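Local coordinates for protein beta-fructofuranosidase (Arthrobacter, PDB 3WPU) that belongs to the levansucrase/invertase family of the beta-fructosidase clan, whose members are built on a five-bladed beta-propeller, at residues A[53-58]-A[465-470]; A[60-65]-A[436-441]; A[395-400]-A[411-416]; A[85-90]-A[483-488]; A[404-409]-A[444-449]. All blocks are in the same frame, centred on the assembly; numbering follows the deposited sequence.

Interaction 1. Residues A[53-58]-A[465-470]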
# COMPACT_ATOMS: atom_id res chain seq x y z
N ALA A 53 -22.71 2.39 -1.36
CA ALA A 53 -21.97 3.50 -1.96
C ALA A 53 -20.91 4.04 -1.01
O ALA A 53 -19.82 4.43 -1.44
CB ALA A 53 -22.92 4.61 -2.39
N SER A 54 -21.20 3.99 0.28
CA SER A 54 -20.28 4.56 1.27
C SER A 54 -18.95 3.81 1.40
O SER A 54 -18.01 4.34 1.98
CB SER A 54 -20.94 4.68 2.64
OG SER A 54 -21.26 3.40 3.16
N VAL A 55 -18.89 2.57 0.93
CA VAL A 55 -17.67 1.80 0.98
C VAL A 55 -17.22 1.35 -0.41
O VAL A 55 -16.43 0.41 -0.56
CB VAL A 55 -17.80 0.59 1.94
CG1 VAL A 55 -17.96 1.06 3.38
CG2 VAL A 55 -18.90 -0.37 1.51
N THR A 56 -17.74 2.05 -1.42
CA THR A 56 -17.36 1.83 -2.81
C THR A 56 -16.62 3.05 -3.38
O THR A 56 -17.07 4.19 -3.27
CB THR A 56 -18.60 1.54 -3.68
OG1 THR A 56 -19.24 0.35 -3.22
CG2 THR A 56 -18.23 1.38 -5.15
N MET A 57 -15.47 2.80 -4.01
CA MET A 57 -14.71 3.85 -4.68
C MET A 57 -15.51 4.48 -5.80
O MET A 57 -16.12 3.75 -6.56
CB MET A 57 -13.43 3.26 -5.28
CG MET A 57 -12.43 4.28 -5.78
SD MET A 57 -10.95 3.48 -6.43
CE MET A 57 -10.13 4.90 -7.19
N PRO A 58 -15.49 5.82 -5.92
CA PRO A 58 -16.08 6.48 -7.09
C PRO A 58 -15.60 5.88 -8.37
O PRO A 58 -14.44 5.48 -8.48
CB PRO A 58 -15.64 7.94 -6.93
CG PRO A 58 -15.43 8.12 -5.45
CD PRO A 58 -15.00 6.78 -4.91
N THR A 465 -15.08 2.74 14.04
CA THR A 465 -15.17 1.53 13.23
C THR A 465 -15.81 1.77 11.87
O THR A 465 -15.92 0.83 11.10
CB THR A 465 -15.95 0.39 13.93
OG1 THR A 465 -17.36 0.66 13.92
CG2 THR A 465 -15.46 0.18 15.36
N LYS A 466 -16.28 3.00 11.62
CA LYS A 466 -17.01 3.33 10.39
C LYS A 466 -16.17 4.23 9.48
O LYS A 466 -15.49 5.15 9.95
CB LYS A 466 -18.31 4.04 10.77
CG LYS A 466 -19.31 4.21 9.64
CD LYS A 466 -20.70 4.50 10.22
CE LYS A 466 -21.62 5.12 9.18
NZ LYS A 466 -21.99 4.12 8.15
N THR A 467 -16.27 4.01 8.17
CA THR A 467 -15.69 4.90 7.19
C THR A 467 -16.75 5.20 6.13
O THR A 467 -17.72 4.45 6.00
CB THR A 467 -14.46 4.28 6.48
OG1 THR A 467 -14.85 3.18 5.64
CG2 THR A 467 -13.44 3.82 7.46
N ALA A 468 -16.54 6.28 5.38
CA ALA A 468 -17.46 6.67 4.32
C ALA A 468 -16.73 7.44 3.26
O ALA A 468 -16.01 8.40 3.54
CB ALA A 468 -18.61 7.52 4.86
N VAL A 469 -16.99 7.09 2.01
CA VAL A 469 -16.44 7.82 0.90
C VAL A 469 -17.04 9.22 0.86
O VAL A 469 -18.25 9.40 1.06
CB VAL A 469 -16.76 7.09 -0.39
CG1 VAL A 469 -16.48 7.95 -1.62
CG2 VAL A 469 -15.92 5.80 -0.46
N ASP A 470 -16.18 10.21 0.61
CA ASP A 470 -16.61 11.60 0.47
C ASP A 470 -16.90 11.88 -1.00
O ASP A 470 -16.00 12.19 -1.77
CB ASP A 470 -15.58 12.56 1.04
CG ASP A 470 -16.04 14.01 0.95
OD1 ASP A 470 -17.19 14.25 0.49
OD2 ASP A 470 -15.25 14.90 1.33
O HOH W 1 -15.42 4.09 3.18
O HOH W 2 -20.30 3.86 5.77
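Val-469 holds CG1 anti to its backbone N (chi1 167°), which leaves CG2 beside that N, and the two methyls meet different parts of segment 53-58. CG1 of Val-469 faces the ring of Pro-58 tip to tip, 3.8 Å from CD. CG2 of Val-469 lies 3.4 Å from the carbonyl O of Thr-56. The backbone N of Val-469 donates to the O of Ser-54 at 2.9 Å, with an angle of 151° at the hydrogen. The CA of Ala-468 adds a CA-H...O contact to the same oxygen at 3.3 Å. Strand 467-469 is an outermost strand of a four-stranded antiparallel sheet, consistent with one blade of the propeller. The 3-10 turn at 53-54 docks against it by this single direct backbone bond. Water extends the pairing. One water donates to both Ser-54 O and Thr-467 OG1, and it lies 2.7 Å from that OG1. Thr-467 OG1 is also bonded to Asn-386. A second water donates to Thr-467 O at 2.7 Å and accepts from Lys-466 NZ at 2.9 Å. It also hydrogen-bonds Ser-54 OG. The lysine chain leaves the backbone nearly extended as far as CE, and then chi4 of 70° turns NZ to this water. Strand 391-394 also packs here, with Leu-393 against Val-469 and Ala-392 against Thr-467.

Interaction 2. Residues A[60-65]-A[436-441]; sequences VPQDFP and DTIGTH
Ile-438 points its side chain at segment 60-65, among Val-60, Gln-62 and Phe-64. It sits on the first strand of a two-stranded antiparallel sheet, 437-438 paired with 443-446. Its CD1 is the meeting point. Val-60 comes across it at about a right angle, with CG1 3.5 Å from that CD1. The O of Pro-61 lies 3.6 Å from the same methyl. Phe-64 slides past in the opposite direction and brings CD2 to 4.0 Å from Ile-438 CD1. The other branch of Ile-438 serves a different partner: its CG2 packs on CB of Gln-62 at 3.7 Å.

Gln-62 keeps CG anti to the backbone N (chi1 -166°) and runs extended from there. The amide end lies by the backbone of Ile-438 and Gly-439. Its NE2 is hydrogen-bonded to the O of Asp-443 on the adjacent strand. Further out, Val-445 touches both Gln-62 and Phe-64, and Trp-481 packs against Phe-64. The N of Val-60 is held by Gln-419 OE1. Gly-439, with phi at 137°, turns the chain out of the strand. OE1 of Gln-62 lies 3.3 Å from the CA of that glycine.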
# COMPACT_ATOMS: atom_id res chain seq x y z
N VAL A 60 -14.16 5.32 -11.87
CA VAL A 60 -13.11 5.97 -12.64
C VAL A 60 -13.50 5.98 -14.11
O VAL A 60 -13.89 4.95 -14.64
CB VAL A 60 -11.78 5.23 -12.48
CG1 VAL A 60 -10.68 5.84 -13.31
CG2 VAL A 60 -11.37 5.30 -11.00
N PRO A 61 -13.36 7.14 -14.78
CA PRO A 61 -13.72 7.08 -16.21
C PRO A 61 -12.74 6.27 -17.03
O PRO A 61 -11.54 6.22 -16.72
CB PRO A 61 -13.68 8.54 -16.65
CG PRO A 61 -12.79 9.20 -15.70
CD PRO A 61 -13.03 8.51 -14.36
N GLN A 62 -13.25 5.67 -18.11
CA GLN A 62 -12.48 4.80 -18.98
C GLN A 62 -11.49 5.57 -19.84
O GLN A 62 -10.50 5.00 -20.29
CB GLN A 62 -13.40 3.95 -19.86
CG GLN A 62 -12.67 2.79 -20.53
CD GLN A 62 -13.58 1.71 -21.06
OE1 GLN A 62 -14.61 1.39 -20.48
NE2 GLN A 62 -13.19 1.11 -22.17
N ASP A 63 -11.79 6.85 -20.07
CA ASP A 63 -10.86 7.75 -20.75
C ASP A 63 -10.04 8.45 -19.70
O ASP A 63 -10.46 9.46 -19.11
CB ASP A 63 -11.63 8.76 -21.61
CG ASP A 63 -12.48 8.07 -22.64
OD1 ASP A 63 -11.92 7.61 -23.65
OD2 ASP A 63 -13.71 7.98 -22.42
N PHE A 64 -8.87 7.89 -19.42
CA PHE A 64 -8.01 8.44 -18.41
C PHE A 64 -6.72 8.90 -19.08
O PHE A 64 -6.30 8.33 -20.09
CB PHE A 64 -7.74 7.42 -17.31
CG PHE A 64 -7.37 6.04 -17.82
CD1 PHE A 64 -6.06 5.75 -18.19
CD2 PHE A 64 -8.33 5.04 -17.93
CE1 PHE A 64 -5.71 4.49 -18.63
CE2 PHE A 64 -7.99 3.77 -18.37
CZ PHE A 64 -6.68 3.50 -18.74
N PRO A 65 -6.08 9.94 -18.51
CA PRO A 65 -4.75 10.30 -18.95
C PRO A 65 -3.71 9.30 -18.44
O PRO A 65 -3.99 8.49 -17.52
CB PRO A 65 -4.54 11.66 -18.31
CG PRO A 65 -5.30 11.57 -17.02
CD PRO A 65 -6.49 10.70 -17.31
N ASP A 436 -5.97 -0.85 -13.15
CA ASP A 436 -5.59 -2.13 -13.71
C ASP A 436 -6.38 -2.29 -14.99
O ASP A 436 -5.79 -2.23 -16.08
CB ASP A 436 -5.82 -3.29 -12.74
CG ASP A 436 -5.23 -4.60 -13.23
OD1 ASP A 436 -4.83 -4.70 -14.41
OD2 ASP A 436 -5.19 -5.54 -12.44
N THR A 437 -7.70 -2.45 -14.87
CA THR A 437 -8.56 -2.53 -16.07
C THR A 437 -9.83 -1.69 -15.89
O THR A 437 -10.38 -1.66 -14.81
CB THR A 437 -8.99 -3.97 -16.32
OG1 THR A 437 -7.83 -4.75 -16.53
CG2 THR A 437 -9.95 -4.12 -17.56
N ILE A 438 -10.32 -1.06 -16.96
CA ILE A 438 -11.63 -0.44 -16.95
C ILE A 438 -12.30 -0.85 -18.25
O ILE A 438 -11.69 -0.74 -19.30
CB ILE A 438 -11.59 1.09 -16.87
CG1 ILE A 438 -10.92 1.52 -15.55
CG2 ILE A 438 -13.00 1.67 -16.94
CD1 ILE A 438 -10.70 3.01 -15.41
N GLY A 439 -13.52 -1.37 -18.13
CA GLY A 439 -14.30 -1.71 -19.33
C GLY A 439 -15.02 -3.02 -19.24
O GLY A 439 -14.91 -3.76 -18.27
N THR A 440 -15.78 -3.31 -20.30
CA THR A 440 -16.58 -4.51 -20.37
C THR A 440 -15.82 -5.57 -21.16
O THR A 440 -14.73 -5.30 -21.68
CB THR A 440 -17.93 -4.20 -21.05
OG1 THR A 440 -17.69 -3.48 -22.26
CG2 THR A 440 -18.79 -3.34 -20.16
N HIS A 441 -16.40 -6.76 -21.25
CA HIS A 441 -15.75 -7.93 -21.85
C HIS A 441 -15.23 -7.68 -23.28
O HIS A 441 -14.18 -8.19 -23.66
CB HIS A 441 -16.71 -9.12 -21.83
CG HIS A 441 -17.88 -8.95 -22.74
ND1 HIS A 441 -17.97 -9.55 -23.97
CD2 HIS A 441 -19.00 -8.20 -22.61
CE1 HIS A 441 -19.09 -9.19 -24.56
NE2 HIS A 441 -19.74 -8.37 -23.76

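Interaction 3. Residues A[395-400]-A[411-416]; sequences NPTNLN and FNQHPG
Gln-413 meets the backbone of Asn-398 with both ends of its amide. OE1 of Gln-413 accepts from the N of Asn-398 at 2.8 Å, nearly straight at 166° and on a lone pair in the carbonyl plane. NE2 of Gln-413 donates to the O of Asn-398 at 3.0 Å, with that oxygen in the plane of the amide. A bend at chi2 (44°) turns CD toward Asn-398. OE1 takes a second donor, the N of His-414, from above its carbonyl plane at 2.8 Å. NE2 has a second acceptor in Leu-402 O.

Asn-398 is satisfied at its own side chain too. Its OD1 accepts from the N of Asn-400 at 2.9 Å, an Asx turn, and ND2 donates to Ala-44 O. Thr-397 OG1 donates to the O of Asn-395 at 2.7 Å. The amide of Asn-395 bonds Ala-420 O and His-417 O. ND1 of His-414 accepts from the N of Gly-416 at 2.9 Å, in the ring plane. Over the face of that imidazole sits CB of Pro-396, a CH-pi contact 3.4 Å from the ring centre. Two lengths of one loop, without regular strands, thus run roughly antiparallel. The primary amide of Gln-413 offers Asn-398 an acceptor and a donor, much as the C=O and N-H of a facing residue do in an antiparallel hydrogen-bonded pair. With ND1 accepting, the ring proton is probably on NE2.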
# COMPACT_ATOMS: atom_id res chain seq x y z
N ASN A 395 -13.78 -1.59 -5.11
CA ASN A 395 -14.15 -1.22 -6.47
C ASN A 395 -15.64 -1.50 -6.66
O ASN A 395 -16.22 -2.37 -6.00
CB ASN A 395 -13.31 -1.98 -7.47
CG ASN A 395 -11.86 -1.54 -7.47
OD1 ASN A 395 -11.50 -0.47 -6.97
ND2 ASN A 395 -11.01 -2.37 -8.05
N PRO A 396 -16.27 -0.77 -7.61
CA PRO A 396 -17.67 -1.07 -7.85
C PRO A 396 -17.76 -2.50 -8.37
O PRO A 396 -16.98 -2.87 -9.26
CB PRO A 396 -18.08 -0.06 -8.93
CG PRO A 396 -16.88 0.71 -9.31
CD PRO A 396 -15.80 0.44 -8.32
N THR A 397 -18.70 -3.26 -7.81
CA THR A 397 -18.70 -4.71 -7.86
C THR A 397 -20.12 -5.22 -7.68
O THR A 397 -20.81 -4.83 -6.74
CB THR A 397 -17.85 -5.29 -6.68
OG1 THR A 397 -16.48 -4.90 -6.83
CG2 THR A 397 -17.93 -6.82 -6.63
N ASN A 398 -20.56 -6.09 -8.60
CA ASN A 398 -21.78 -6.84 -8.39
C ASN A 398 -21.46 -8.23 -7.91
O ASN A 398 -21.05 -9.08 -8.70
CB ASN A 398 -22.63 -6.91 -9.67
CG ASN A 398 -24.07 -7.31 -9.37
OD1 ASN A 398 -24.32 -8.11 -8.48
ND2 ASN A 398 -25.03 -6.73 -10.11
N LEU A 399 -21.65 -8.49 -6.61
CA LEU A 399 -21.32 -9.81 -6.05
C LEU A 399 -22.25 -10.91 -6.52
O LEU A 399 -21.94 -12.08 -6.35
CB LEU A 399 -21.26 -9.78 -4.52
CG LEU A 399 -20.09 -9.03 -3.88
CD1 LEU A 399 -20.20 -9.19 -2.37
CD2 LEU A 399 -18.73 -9.49 -4.37
N ASN A 400 -23.37 -10.53 -7.16
CA ASN A 400 -24.30 -11.49 -7.73
C ASN A 400 -23.82 -12.09 -9.05
O ASN A 400 -24.45 -13.02 -9.55
CB ASN A 400 -25.69 -10.86 -7.93
CG ASN A 400 -26.20 -10.22 -6.66
OD1 ASN A 400 -26.35 -8.99 -6.58
ND2 ASN A 400 -26.43 -11.03 -5.67
N PHE A 411 -18.98 -10.92 -18.58
CA PHE A 411 -20.10 -10.30 -19.27
C PHE A 411 -21.08 -9.48 -18.41
O PHE A 411 -21.59 -8.46 -18.86
CB PHE A 411 -20.88 -11.41 -19.99
CG PHE A 411 -21.96 -10.90 -20.89
CD1 PHE A 411 -23.26 -10.72 -20.42
CD2 PHE A 411 -21.67 -10.59 -22.21
CE1 PHE A 411 -24.25 -10.24 -21.26
CE2 PHE A 411 -22.66 -10.11 -23.05
CZ PHE A 411 -23.95 -9.93 -22.57
N ASN A 412 -21.35 -9.91 -17.17
CA ASN A 412 -22.35 -9.27 -16.33
C ASN A 412 -21.77 -8.42 -15.17
O ASN A 412 -22.50 -7.99 -14.28
CB ASN A 412 -23.26 -10.35 -15.72
CG ASN A 412 -24.19 -10.97 -16.74
OD1 ASN A 412 -24.11 -12.17 -17.00
ND2 ASN A 412 -25.05 -10.16 -17.32
N GLN A 413 -20.48 -8.20 -15.21
CA GLN A 413 -19.80 -7.56 -14.07
C GLN A 413 -19.70 -6.04 -14.28
O GLN A 413 -19.75 -5.55 -15.43
CB GLN A 413 -18.43 -8.21 -13.87
CG GLN A 413 -17.76 -7.87 -12.55
CD GLN A 413 -18.74 -7.92 -11.39
OE1 GLN A 413 -19.19 -6.89 -10.89
NE2 GLN A 413 -19.13 -9.13 -11.01
N HIS A 414 -19.57 -5.28 -13.20
CA HIS A 414 -19.42 -3.83 -13.28
C HIS A 414 -18.09 -3.53 -13.98
O HIS A 414 -17.08 -4.15 -13.68
CB HIS A 414 -19.44 -3.19 -11.87
CG HIS A 414 -19.56 -1.70 -11.89
ND1 HIS A 414 -18.56 -0.88 -12.36
CD2 HIS A 414 -20.58 -0.88 -11.54
CE1 HIS A 414 -18.94 0.38 -12.28
NE2 HIS A 414 -20.16 0.41 -11.78
N PRO A 415 -18.08 -2.60 -14.96
CA PRO A 415 -16.84 -2.34 -15.71
C PRO A 415 -15.71 -1.64 -14.94
O PRO A 415 -14.61 -1.48 -15.45
CB PRO A 415 -17.31 -1.47 -16.89
CG PRO A 415 -18.61 -0.89 -16.45
CD PRO A 415 -19.25 -1.91 -15.56
N GLY A 416 -15.99 -1.29 -13.70
CA GLY A 416 -14.99 -0.74 -12.76
C GLY A 416 -14.49 -1.74 -11.74
O GLY A 416 -13.78 -1.36 -10.80

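Interaction 4. Residues A[85-90]-A[483-488]; sequences ANQYSV and DIPANK
Tyr-88 and Lys-488 form a parallel beta bridge: Lys-488 N donates to Gln-87 O at 3.0 Å, and Ser-89 N donates to Lys-488 O at 3.1 Å. Gln-87 O also receives a weak bond from Asn-487 N. The bridge is where strand 488-493 joins strand 88-90 within the large mixed sheet.

Asn-487 reaches across to the other segment. Its CG stands between the backbone N and the carbonyl carbon (chi1 62°), and its amide meets Asn-86 and Gln-87. OD1 of Asn-487 accepts from Gln-87 N at 2.9 Å, almost straight at 170°. ND2 of Asn-487 donates to Asn-86 OD1 at 2.9 Å, standing above the carbonyl plane of that acceptor. The two asparagine side chains cross at about a right angle. Gln-87 extends to Pro-485 and donates from NE2 to its O at 3.0 Å. CG2 of Ile-484 comes near the same NE2, and these two side chains also cross at about a right angle. CB of Ala-486 tucks in 3.4 Å from Ser-89 N.

Lys-488 lays its CB 3.5 Å above the plane of the Tyr-88 ring, offset toward the rim, in a CH-pi contact. CG of Lys-488 lies 3.6 Å from Asn-86 CB, and the chain bends beyond it at chi2. Tyr-88 OH and Asn-86 ND2 share Asp-82 OD2. The N of Ala-486 is taken by Glu-94. Side-chain amides thus continue the backbone pairing beyond the bridge, and the aliphatic part of Lys-488 covers the ring while its charged end leads away.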
# COMPACT_ATOMS: atom_id res chain seq x y z
N ALA A 85 4.26 9.17 8.75
CA ALA A 85 3.67 9.00 7.39
C ALA A 85 3.25 10.32 6.73
O ALA A 85 2.55 10.34 5.70
CB ALA A 85 2.53 7.97 7.41
N ASN A 86 3.75 11.45 7.24
CA ASN A 86 3.63 12.69 6.50
C ASN A 86 4.38 12.53 5.19
O ASN A 86 5.36 11.76 5.13
CB ASN A 86 4.26 13.84 7.27
CG ASN A 86 3.52 14.17 8.52
OD1 ASN A 86 2.31 14.37 8.49
ND2 ASN A 86 4.23 14.21 9.66
N GLN A 87 3.89 13.20 4.16
CA GLN A 87 4.41 13.10 2.81
C GLN A 87 5.19 14.35 2.43
O GLN A 87 4.76 15.48 2.69
CB GLN A 87 3.26 12.81 1.82
CG GLN A 87 2.52 11.54 2.24
CD GLN A 87 1.41 11.06 1.34
OE1 GLN A 87 0.88 9.96 1.55
NE2 GLN A 87 1.08 11.84 0.33
N TYR A 88 6.35 14.13 1.80
CA TYR A 88 7.34 15.18 1.61
C TYR A 88 7.68 15.63 0.19
O TYR A 88 7.76 14.84 -0.75
CB TYR A 88 8.65 14.75 2.25
CG TYR A 88 8.65 14.90 3.74
CD1 TYR A 88 7.96 14.00 4.54
CD2 TYR A 88 9.34 15.94 4.35
CE1 TYR A 88 7.95 14.13 5.90
CE2 TYR A 88 9.32 16.09 5.73
CZ TYR A 88 8.61 15.19 6.50
OH TYR A 88 8.59 15.29 7.87
N SER A 89 7.90 16.94 0.07
CA SER A 89 8.65 17.53 -1.03
C SER A 89 10.05 17.80 -0.51
O SER A 89 10.23 17.95 0.71
CB SER A 89 7.98 18.82 -1.53
OG SER A 89 8.02 19.81 -0.53
N VAL A 90 11.03 17.86 -1.41
CA VAL A 90 12.42 18.20 -1.06
C VAL A 90 12.86 19.35 -1.97
O VAL A 90 12.79 19.26 -3.20
CB VAL A 90 13.40 17.01 -1.20
CG1 VAL A 90 14.80 17.41 -0.74
CG2 VAL A 90 12.92 15.81 -0.39
N ASP A 483 -2.70 12.33 -8.00
CA ASP A 483 -2.41 13.33 -7.00
C ASP A 483 -1.89 12.68 -5.72
O ASP A 483 -2.64 12.04 -4.98
CB ASP A 483 -3.66 14.18 -6.71
CG ASP A 483 -3.36 15.38 -5.84
OD1 ASP A 483 -2.19 15.82 -5.81
OD2 ASP A 483 -4.31 15.92 -5.22
N ILE A 484 -0.60 12.87 -5.45
CA ILE A 484 0.04 12.37 -4.24
C ILE A 484 0.71 13.57 -3.54
O ILE A 484 1.89 13.85 -3.72
CB ILE A 484 1.04 11.25 -4.59
CG1 ILE A 484 0.28 10.09 -5.24
CG2 ILE A 484 1.78 10.81 -3.32
CD1 ILE A 484 1.10 8.86 -5.55
N PRO A 485 -0.09 14.32 -2.79
CA PRO A 485 0.38 15.62 -2.33
C PRO A 485 1.27 15.55 -1.09
O PRO A 485 1.02 14.75 -0.18
CB PRO A 485 -0.93 16.35 -2.00
CG PRO A 485 -1.88 15.29 -1.64
CD PRO A 485 -1.50 14.08 -2.44
N ALA A 486 2.25 16.44 -1.03
CA ALA A 486 3.11 16.56 0.15
C ALA A 486 2.46 17.51 1.15
O ALA A 486 1.98 18.57 0.76
CB ALA A 486 4.48 17.09 -0.26
N ASN A 487 2.43 17.12 2.42
CA ASN A 487 1.98 18.02 3.49
C ASN A 487 3.14 18.52 4.35
O ASN A 487 2.94 19.36 5.23
CB ASN A 487 0.90 17.36 4.36
CG ASN A 487 1.39 16.13 5.06
OD1 ASN A 487 1.83 15.17 4.42
ND2 ASN A 487 1.31 16.12 6.39
N LYS A 488 4.35 18.05 4.08
CA LYS A 488 5.55 18.59 4.71
C LYS A 488 6.55 18.90 3.61
O LYS A 488 6.58 18.24 2.58
CB LYS A 488 6.15 17.61 5.71
CG LYS A 488 5.23 17.28 6.87
CD LYS A 488 4.99 18.45 7.81
CE LYS A 488 4.20 18.01 9.03
NZ LYS A 488 3.75 19.18 9.85

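Interaction 5. Residues A[404-409]-A[444-449]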
# COMPACT_ATOMS: atom_id res chain seq x y z
N GLY A 404 -14.80 -12.35 -12.99
CA GLY A 404 -13.92 -12.31 -14.14
C GLY A 404 -12.47 -12.05 -13.78
O GLY A 404 -12.05 -12.25 -12.62
N GLN A 405 -11.70 -11.55 -14.75
CA GLN A 405 -10.29 -11.20 -14.55
C GLN A 405 -9.96 -9.90 -15.25
O GLN A 405 -10.63 -9.51 -16.20
CB GLN A 405 -9.36 -12.28 -15.10
CG GLN A 405 -9.45 -13.62 -14.44
CD GLN A 405 -9.05 -13.58 -12.99
OE1 GLN A 405 -8.20 -12.79 -12.58
NE2 GLN A 405 -9.66 -14.45 -12.19
N PRO A 406 -8.89 -9.22 -14.81
CA PRO A 406 -8.52 -7.96 -15.44
C PRO A 406 -8.19 -8.07 -16.94
O PRO A 406 -8.22 -7.07 -17.63
CB PRO A 406 -7.28 -7.49 -14.67
CG PRO A 406 -7.18 -8.37 -13.49
CD PRO A 406 -8.12 -9.49 -13.57
N PHE A 407 -7.87 -9.29 -17.39
CA PHE A 407 -7.57 -9.56 -18.79
C PHE A 407 -8.76 -10.22 -19.49
O PHE A 407 -8.69 -10.50 -20.68
CB PHE A 407 -6.32 -10.44 -18.92
CG PHE A 407 -6.33 -11.64 -18.03
CD1 PHE A 407 -7.02 -12.80 -18.38
CD2 PHE A 407 -5.67 -11.61 -16.80
CE1 PHE A 407 -7.04 -13.90 -17.55
CE2 PHE A 407 -5.69 -12.71 -15.96
CZ PHE A 407 -6.37 -13.85 -16.33
N ALA A 408 -9.86 -10.42 -18.76
CA ALA A 408 -11.05 -11.11 -19.31
C ALA A 408 -12.27 -10.78 -18.44
O ALA A 408 -12.67 -11.58 -17.58
CB ALA A 408 -10.80 -12.62 -19.36
N PRO A 409 -12.84 -9.57 -18.62
CA PRO A 409 -13.97 -9.17 -17.80
C PRO A 409 -15.17 -10.07 -17.99
O PRO A 409 -15.42 -10.53 -19.11
CB PRO A 409 -14.28 -7.75 -18.26
CG PRO A 409 -13.01 -7.25 -18.84
CD PRO A 409 -12.34 -8.44 -19.44
N PHE A 444 -12.51 -3.13 -23.17
CA PHE A 444 -11.76 -2.77 -21.97
C PHE A 444 -10.36 -2.31 -22.30
O PHE A 444 -9.84 -2.59 -23.38
CB PHE A 444 -11.73 -3.93 -20.97
CG PHE A 444 -10.93 -5.14 -21.41
CD1 PHE A 444 -9.58 -5.28 -21.04
CD2 PHE A 444 -11.53 -6.17 -22.15
CE1 PHE A 444 -8.86 -6.40 -21.42
CE2 PHE A 444 -10.81 -7.28 -22.54
CZ PHE A 444 -9.48 -7.41 -22.17
N VAL A 445 -9.73 -1.63 -21.34
CA VAL A 445 -8.40 -1.13 -21.51
C VAL A 445 -7.65 -1.35 -20.21
O VAL A 445 -8.27 -1.38 -19.14
CB VAL A 445 -8.36 0.38 -21.85
CG1 VAL A 445 -8.92 0.62 -23.25
CG2 VAL A 445 -9.10 1.22 -20.84
N ARG A 446 -6.34 -1.54 -20.35
CA ARG A 446 -5.44 -1.63 -19.19
C ARG A 446 -4.89 -0.27 -18.86
O ARG A 446 -4.66 0.56 -19.75
CB ARG A 446 -4.32 -2.62 -19.46
CG ARG A 446 -4.79 -3.99 -19.92
CD ARG A 446 -5.84 -4.63 -19.04
NE ARG A 446 -5.29 -5.08 -17.76
CZ ARG A 446 -4.67 -6.25 -17.57
NH1 ARG A 446 -4.49 -7.08 -18.59
NH2 ARG A 446 -4.23 -6.60 -16.36
N GLY A 447 -4.61 -0.05 -17.58
CA GLY A 447 -4.17 1.24 -17.10
C GLY A 447 -2.67 1.37 -17.00
O GLY A 447 -2.02 1.92 -17.89
N GLY A 448 -2.09 0.93 -15.89
CA GLY A 448 -0.66 1.10 -15.74
C GLY A 448 -0.31 2.58 -15.56
O GLY A 448 0.73 3.06 -16.03
N THR A 449 -1.21 3.29 -14.89
CA THR A 449 -1.08 4.71 -14.53
C THR A 449 -2.02 4.95 -13.33
O THR A 449 -2.91 4.13 -13.08
CB THR A 449 -1.45 5.62 -15.73
OG1 THR A 449 -1.21 7.00 -15.39
CG2 THR A 449 -2.93 5.45 -16.13
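Phe-444 turns its ring toward Pro-409 by placing CG between the backbone N and the carbonyl carbon (chi1 68°). CD of Pro-409 lies over one face of that ring, offset toward the rim, 3.6 Å from Phe-444 CD2. This is a CH-pi contact, and the two side chains cross at about a right angle. At the far end of the ring, CZ of Phe-444 comes within 3.5 Å of Phe-407 O.

Arg-446 is folded rather than extended. Bends at chi2 (-52°) and chi3 (-72°) bring CD and NE back toward segment 404-409. Pro-406 O then stands over one face of the guanidinium, 3.5 Å from NE. NH2 of Arg-446 touches Pro-406 CB at 3.6 Å, and NH1 touches Phe-407 CB at 3.8 Å. The polar ends are paired with acids: NH2 forms a salt bridge with Asp-436 and NH1 one with Asp-108. The two salt bridges probably fix the plane of the guanidinium. Pro-406 O is hydrogen-bonded to Thr-437 OG1. CB of Gln-405 lies against a face of the Phe-407 ring. A glycerol, probably from the crystallisation liquor, is bound about 3 Å from the Arg-446 side chain.

Gln-405 to Ala-408 form a type I beta turn, closed by Ala-408 N to Gln-405 O at 2.8 Å. The arrangement is a beta turn packed at the surface on the second strand of a beta hairpin, 437-438 with 443-446.

Overall arrangement
From the N terminus, the loop between helix 30-38 and strand 72-81 supplies 53-58 and then 60-65. The first meets 465-470 and closes the long loop of interaction 1. The second closes interaction 2, nested inside it. Segment 85-90 follows and meets 483-488, so interaction 4 crosses 1 and 2. It stands apart, about 24 Å from interaction 1 centre to centre, and brings the strands 488-493 and 496-500 into the large sheet. Interaction 3 closes a short loop inside interaction 2. Interaction 5 crosses 2 and 3 and shares the sheet of 437-438 and 443-446 with 2. Interactions 3 and 5 lie inside the loops of 1 and 4. Thr-56 and Met-57 pack on Pro-396, joining 1 and 3.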